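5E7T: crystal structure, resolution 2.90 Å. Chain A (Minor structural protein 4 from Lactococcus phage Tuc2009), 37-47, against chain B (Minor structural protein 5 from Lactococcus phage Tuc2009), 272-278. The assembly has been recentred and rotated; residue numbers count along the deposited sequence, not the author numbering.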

ATOM      1  N   GLY A  37      40.260   3.438  21.019  1.00 61.93           N
ATOM      2  CA  GLY A  37      39.728   4.715  21.462  1.00 61.27           C
ATOM      3  C   GLY A  37      39.052   4.643  22.811  1.00 64.62           C
ATOM      4  O   GLY A  37      38.896   3.554  23.377  1.00 65.55           O
ATOM      5  N   PRO A  38      38.595   5.802  23.320  1.00 58.98           N
ATOM      6  CA  PRO A  38      37.965   5.835  24.639  1.00 58.08           C
ATOM      7  C   PRO A  38      36.478   5.472  24.673  1.00 61.26           C
ATOM      8  O   PRO A  38      35.910   5.269  25.765  1.00 62.34           O
ATOM      9  N   VAL A  39      35.819   5.472  23.502  1.00 54.64           N
ATOM     10  CA  VAL A  39      34.382   5.190  23.401  1.00 52.44           C
ATOM     11  C   VAL A  39      34.184   4.413  22.096  1.00 58.79           C
ATOM     12  O   VAL A  39      34.049   5.039  21.022  1.00 60.13           O
ATOM     13  N   PHE A  40      34.201   3.052  22.169  1.00 53.09           N
ATOM     14  CA  PHE A  40      34.078   2.222  20.964  1.00 50.93           C
ATOM     15  C   PHE A  40      32.892   2.620  20.156  1.00 51.70           C
ATOM     16  O   PHE A  40      31.803   2.701  20.688  1.00 50.45           O
ATOM     17  N   GLY A  41      33.103   2.870  18.881  1.00 50.36           N
ATOM     18  CA  GLY A  41      32.019   3.210  17.961  1.00 50.02           C
ATOM     19  C   GLY A  41      31.937   4.687  17.677  1.00 55.83           C
ATOM     20  O   GLY A  41      31.341   5.087  16.684  1.00 56.22           O
ATOM     21  N   GLY A  42      32.537   5.492  18.549  1.00 52.92           N
ATOM     22  CA  GLY A  42      32.572   6.934  18.372  1.00 52.73           C
ATOM     23  C   GLY A  42      32.135   7.716  19.584  1.00 56.91           C
ATOM     24  O   GLY A  42      31.207   7.311  20.281  1.00 58.35           O
ATOM     25  N   GLU A  43      32.793   8.856  19.828  1.00 52.16           N
ATOM     26  CA  GLU A  43      32.509   9.753  20.944  1.00 51.36           C
ATOM     27  C   GLU A  43      31.257  10.573  20.595  1.00 55.71           C
ATOM     28  O   GLU A  43      30.514  10.184  19.693  1.00 54.64           O
ATOM     29  N   ARG A  44      31.009  11.693  21.307  1.00 52.67           N
ATOM     30  CA  ARG A  44      29.844  12.546  21.072  1.00 51.70           C
ATOM     31  C   ARG A  44      29.758  12.973  19.591  1.00 58.18           C
ATOM     32  O   ARG A  44      30.782  13.304  18.982  1.00 59.06           O
ATOM     33  N   ILE A  45      28.545  12.829  19.006  1.00 54.51           N
ATOM     34  CA  ILE A  45      28.175  13.224  17.646  1.00 52.97           C
ATOM     35  C   ILE A  45      27.540  14.588  17.809  1.00 58.14           C
ATOM     36  O   ILE A  45      26.630  14.746  18.616  1.00 58.48           O
ATOM     37  N   TYR A  46      28.050  15.580  17.095  1.00 54.76           N
ATOM     38  CA  TYR A  46      27.530  16.938  17.163  1.00 54.12           C
ATOM     39  C   TYR A  46      26.874  17.229  15.834  1.00 58.20           C
ATOM     40  O   TYR A  46      27.438  16.899  14.790  1.00 58.46           O
ATOM     41  N   ASN A  47      25.702  17.858  15.856  1.00 53.97           N
ATOM     42  CA  ASN A  47      25.044  18.291  14.633  1.00 52.98           C
ATOM     43  C   ASN A  47      25.673  19.651  14.304  1.00 56.88           C
ATOM     44  O   ASN A  47      25.672  20.538  15.170  1.00 57.83           O
TER
ATOM     45  N   SER B 272      28.439  13.241  35.637  1.00 64.46           N
ATOM     46  CA  SER B 272      28.202  13.999  34.413  1.00 63.97           C
ATOM     47  C   SER B 272      28.576  13.142  33.200  1.00 67.55           C
ATOM     48  O   SER B 272      29.263  12.119  33.350  1.00 68.31           O
ATOM     49  N   ASP B 273      28.179  13.576  31.986  1.00 61.55           N
ATOM     50  CA  ASP B 273      28.606  12.888  30.775  1.00 59.36           C
ATOM     51  C   ASP B 273      30.111  13.112  30.715  1.00 61.91           C
ATOM     52  O   ASP B 273      30.596  14.056  31.332  1.00 60.49           O
ATOM     53  N   LYS B 274      30.872  12.224  30.048  1.00 58.86           N
ATOM     54  CA  LYS B 274      32.325  12.402  30.006  1.00 56.90           C
ATOM     55  C   LYS B 274      32.686  13.621  29.144  1.00 62.35           C
ATOM     56  O   LYS B 274      31.954  13.955  28.208  1.00 64.49           O
ATOM     57  N   SER B 275      33.781  14.307  29.481  1.00 58.58           N
ATOM     58  CA  SER B 275      34.275  15.458  28.713  1.00 58.94           C
ATOM     59  C   SER B 275      34.759  15.031  27.326  1.00 63.09           C
ATOM     60  O   SER B 275      34.893  13.834  27.038  1.00 60.83           O
ATOM     61  N   GLU B 276      35.073  16.025  26.484  1.00 62.49           N
ATOM     62  CA  GLU B 276      35.624  15.812  25.153  1.00 63.39           C
ATOM     63  C   GLU B 276      36.993  15.203  25.387  1.00 68.05           C
ATOM     64  O   GLU B 276      37.639  15.573  26.367  1.00 69.05           O
ATOM     65  N   SER B 277      37.392  14.195  24.601  1.00 64.60           N
ATOM     66  CA  SER B 277      38.690  13.562  24.862  1.00 64.17           C
ATOM     67  C   SER B 277      39.843  14.463  24.422  1.00 70.66           C
ATOM     68  O   SER B 277      39.662  15.331  23.573  1.00 71.19           O
ATOM     69  N   VAL B 278      41.004  14.291  25.051  1.00 67.96           N
ATOM     70  CA  VAL B 278      42.220  15.010  24.709  1.00 68.40           C
ATOM     71  C   VAL B 278      43.298  13.949  24.494  1.00 70.43           C
ATOM     72  O   VAL B 278      43.316  12.943  25.206  1.00 68.69           O
TER

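This is a small, mainly polar contact in which two neighbouring charged side chains of chain A, Glu43(A) and Arg44(A), reach across to chain B. The two stretches bury 293 Å² between them, both sides summed.

Glu43(A) points toward chain B with chi1 m and chi2 t. Its carboxylate grips Ser277(B) twice. Ser277(B) N donates a hydrogen bond to Glu43(A) OE1 at 3.2 Å, and Ser277(B) OG donates to Glu43(A) OE2 at 2.7 Å. The p rotamer of Ser277(B) places its hydroxyl for this second bond, so one carboxylate receives both the backbone NH and the side chain of the same residue. Glu43(A) OE2 is also hydrogen-bonded elsewhere in the structure.

Arg44(A) also points toward chain B, with chi1 and chi2 both t and chi3 m. Its NH2 forms a salt bridge with Asp273(B), 2.9 Å from OD2. The carboxylate oxygen lies at the edge of the guanidinium, near its plane, where the N-H groups point. Asp273(B) points toward chain A with chi1 m.

Around these polar links the packing is loose. Pro38(A), its ring C-gamma endo, points toward chain B, and its CG lies 4.2 Å from Ser277(B) CB. Val39(A), chi1 t, also points toward chain B.

Lys274(B) leaves its backbone sideways, but its end comes nearer to chain A. Its NZ lies 4.0 Å from Pro38(A) O and 4.3 Å from Val39(A) CG2, too far from the carbonyl for a hydrogen bond. Tyr46(A), chi1 m, points toward chain B; its OH stays 4.4 Å from OE1 of Glu276(B), whose CA-to-CB bond points sideways; its chi1 and chi2 are both t. Ser275(B) points away and instead bonds within its own chain, from OG to Glu276(B) O at 3.0 Å.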

ATOM      1  CB  PRO A  38      38.200   7.283  25.070  1.00 60.33           C
ATOM      2  CG  PRO A  38      38.183   8.039  23.849  1.00 64.27           C
ATOM      3  CD  PRO A  38      38.707   7.162  22.760  1.00 60.37           C
ATOM      4  CB  VAL A  39      33.510   6.489  23.434  1.00 53.81           C
ATOM      5  CG1 VAL A  39      32.025   6.159  23.470  1.00 51.74           C
ATOM      6  CG2 VAL A  39      33.892   7.432  24.585  1.00 54.10           C
ATOM      7  CB  PHE A  40      34.037   0.705  21.293  1.00 52.41           C
ATOM      8  CG  PHE A  40      33.665  -0.176  20.124  1.00 52.21           C
ATOM      9  CD1 PHE A  40      34.604  -0.521  19.167  1.00 55.88           C
ATOM     10  CD2 PHE A  40      32.362  -0.616  19.955  1.00 53.89           C
ATOM     11  CE1 PHE A  40      34.245  -1.289  18.053  1.00 57.10           C
ATOM     12  CE2 PHE A  40      31.994  -1.365  18.826  1.00 56.62           C
ATOM     13  CZ  PHE A  40      32.939  -1.701  17.887  1.00 55.25           C
ATOM     14  CB  GLU A  43      33.713  10.675  21.202  1.00 52.85           C
ATOM     15  CG  GLU A  43      34.885  10.038  21.923  1.00 51.24           C
ATOM     16  CD  GLU A  43      36.050  10.990  22.150  1.00 74.17           C
ATOM     17  OE1 GLU A  43      35.836  12.113  22.666  1.00 64.44           O
ATOM     18  OE2 GLU A  43      37.191  10.603  21.809  1.00 69.20           O
ATOM     19  CB  ARG A  44      29.853  13.752  22.027  1.00 48.87           C
ATOM     20  CG  ARG A  44      28.594  14.611  22.003  1.00 55.63           C
ATOM     21  CD  ARG A  44      28.540  15.677  23.097  1.00 43.01           C
ATOM     22  NE  ARG A  44      28.396  15.075  24.426  1.00 42.68           N
ATOM     23  CZ  ARG A  44      27.244  14.751  25.001  1.00 67.31           C
ATOM     24  NH1 ARG A  44      26.092  14.984  24.380  1.00 63.92           N
ATOM     25  NH2 ARG A  44      27.230  14.191  26.200  1.00 72.11           N
ATOM     26  CB  ILE A  45      27.168  12.242  17.011  1.00 54.68           C
ATOM     27  CG1 ILE A  45      27.812  10.872  16.764  1.00 54.46           C
ATOM     28  CG2 ILE A  45      26.568  12.828  15.730  1.00 54.27           C
ATOM     29  CD1 ILE A  45      26.889   9.830  16.437  1.00 57.12           C
ATOM     30  CB  TYR A  46      28.678  17.939  17.369  1.00 54.78           C
ATOM     31  CG  TYR A  46      29.406  17.825  18.689  1.00 56.57           C
ATOM     32  CD1 TYR A  46      30.460  16.927  18.855  1.00 58.23           C
ATOM     33  CD2 TYR A  46      29.107  18.680  19.746  1.00 58.02           C
ATOM     34  CE1 TYR A  46      31.161  16.847  20.057  1.00 59.31           C
ATOM     35  CE2 TYR A  46      29.794  18.604  20.956  1.00 59.81           C
ATOM     36  CZ  TYR A  46      30.830  17.694  21.104  1.00 69.47           C
ATOM     37  OH  TYR A  46      31.506  17.632  22.303  1.00 75.07           O
ATOM     38  CB  ASN A  47      23.544  18.476  14.862  1.00 52.98           C
ATOM     39  CG  ASN A  47      22.696  17.247  14.873  1.00 68.47           C
ATOM     40  OD1 ASN A  47      23.158  16.100  14.761  1.00 63.88           O
ATOM     41  ND2 ASN A  47      21.409  17.489  15.017  1.00 63.68           N
TER
ATOM     42  CB  SER B 272      29.073  15.252  34.413  1.00 68.09           C
ATOM     43  OG  SER B 272      30.442  14.955  34.179  1.00 72.55           O
ATOM     44  CB  ASP B 273      27.923  13.483  29.538  1.00 62.00           C
ATOM     45  CG  ASP B 273      26.446  13.135  29.377  1.00 77.58           C
ATOM     46  OD1 ASP B 273      26.009  12.102  29.948  1.00 78.02           O
ATOM     47  OD2 ASP B 273      25.731  13.879  28.650  1.00 86.14           O
ATOM     48  CB  LYS B 274      33.028  11.120  29.531  1.00 56.00           C
ATOM     49  CG  LYS B 274      32.829   9.920  30.458  1.00 55.79           C
ATOM     50  CD  LYS B 274      33.659   8.717  30.013  1.00 64.64           C
ATOM     51  CE  LYS B 274      32.871   7.495  29.579  1.00 72.08           C
ATOM     52  NZ  LYS B 274      33.737   6.529  28.831  1.00 85.61           N
ATOM     53  CB  SER B 275      35.445  16.123  29.433  1.00 60.58           C
ATOM     54  OG  SER B 275      36.632  15.380  29.208  1.00 61.57           O
ATOM     55  CB  GLU B 276      35.735  17.156  24.451  1.00 66.25           C
ATOM     56  CG  GLU B 276      36.058  17.061  22.976  1.00 85.99           C
ATOM     57  CD  GLU B 276      36.004  18.396  22.258  1.00122.59           C
ATOM     58  OE1 GLU B 276      35.503  19.384  22.851  1.00100.89           O
ATOM     59  OE2 GLU B 276      36.444  18.440  21.084  1.00131.14           O
ATOM     60  CB  SER B 277      38.789  12.190  24.206  1.00 64.61           C
ATOM     61  OG  SER B 277      39.052  12.309  22.818  1.00 71.33           O
ATOM     62  CB  VAL B 278      42.583  16.152  25.702  1.00 73.50           C
ATOM     63  CG1 VAL B 278      43.352  15.657  26.914  1.00 73.24           C
ATOM     64  CG2 VAL B 278      43.351  17.254  25.001  1.00 75.07           C
TER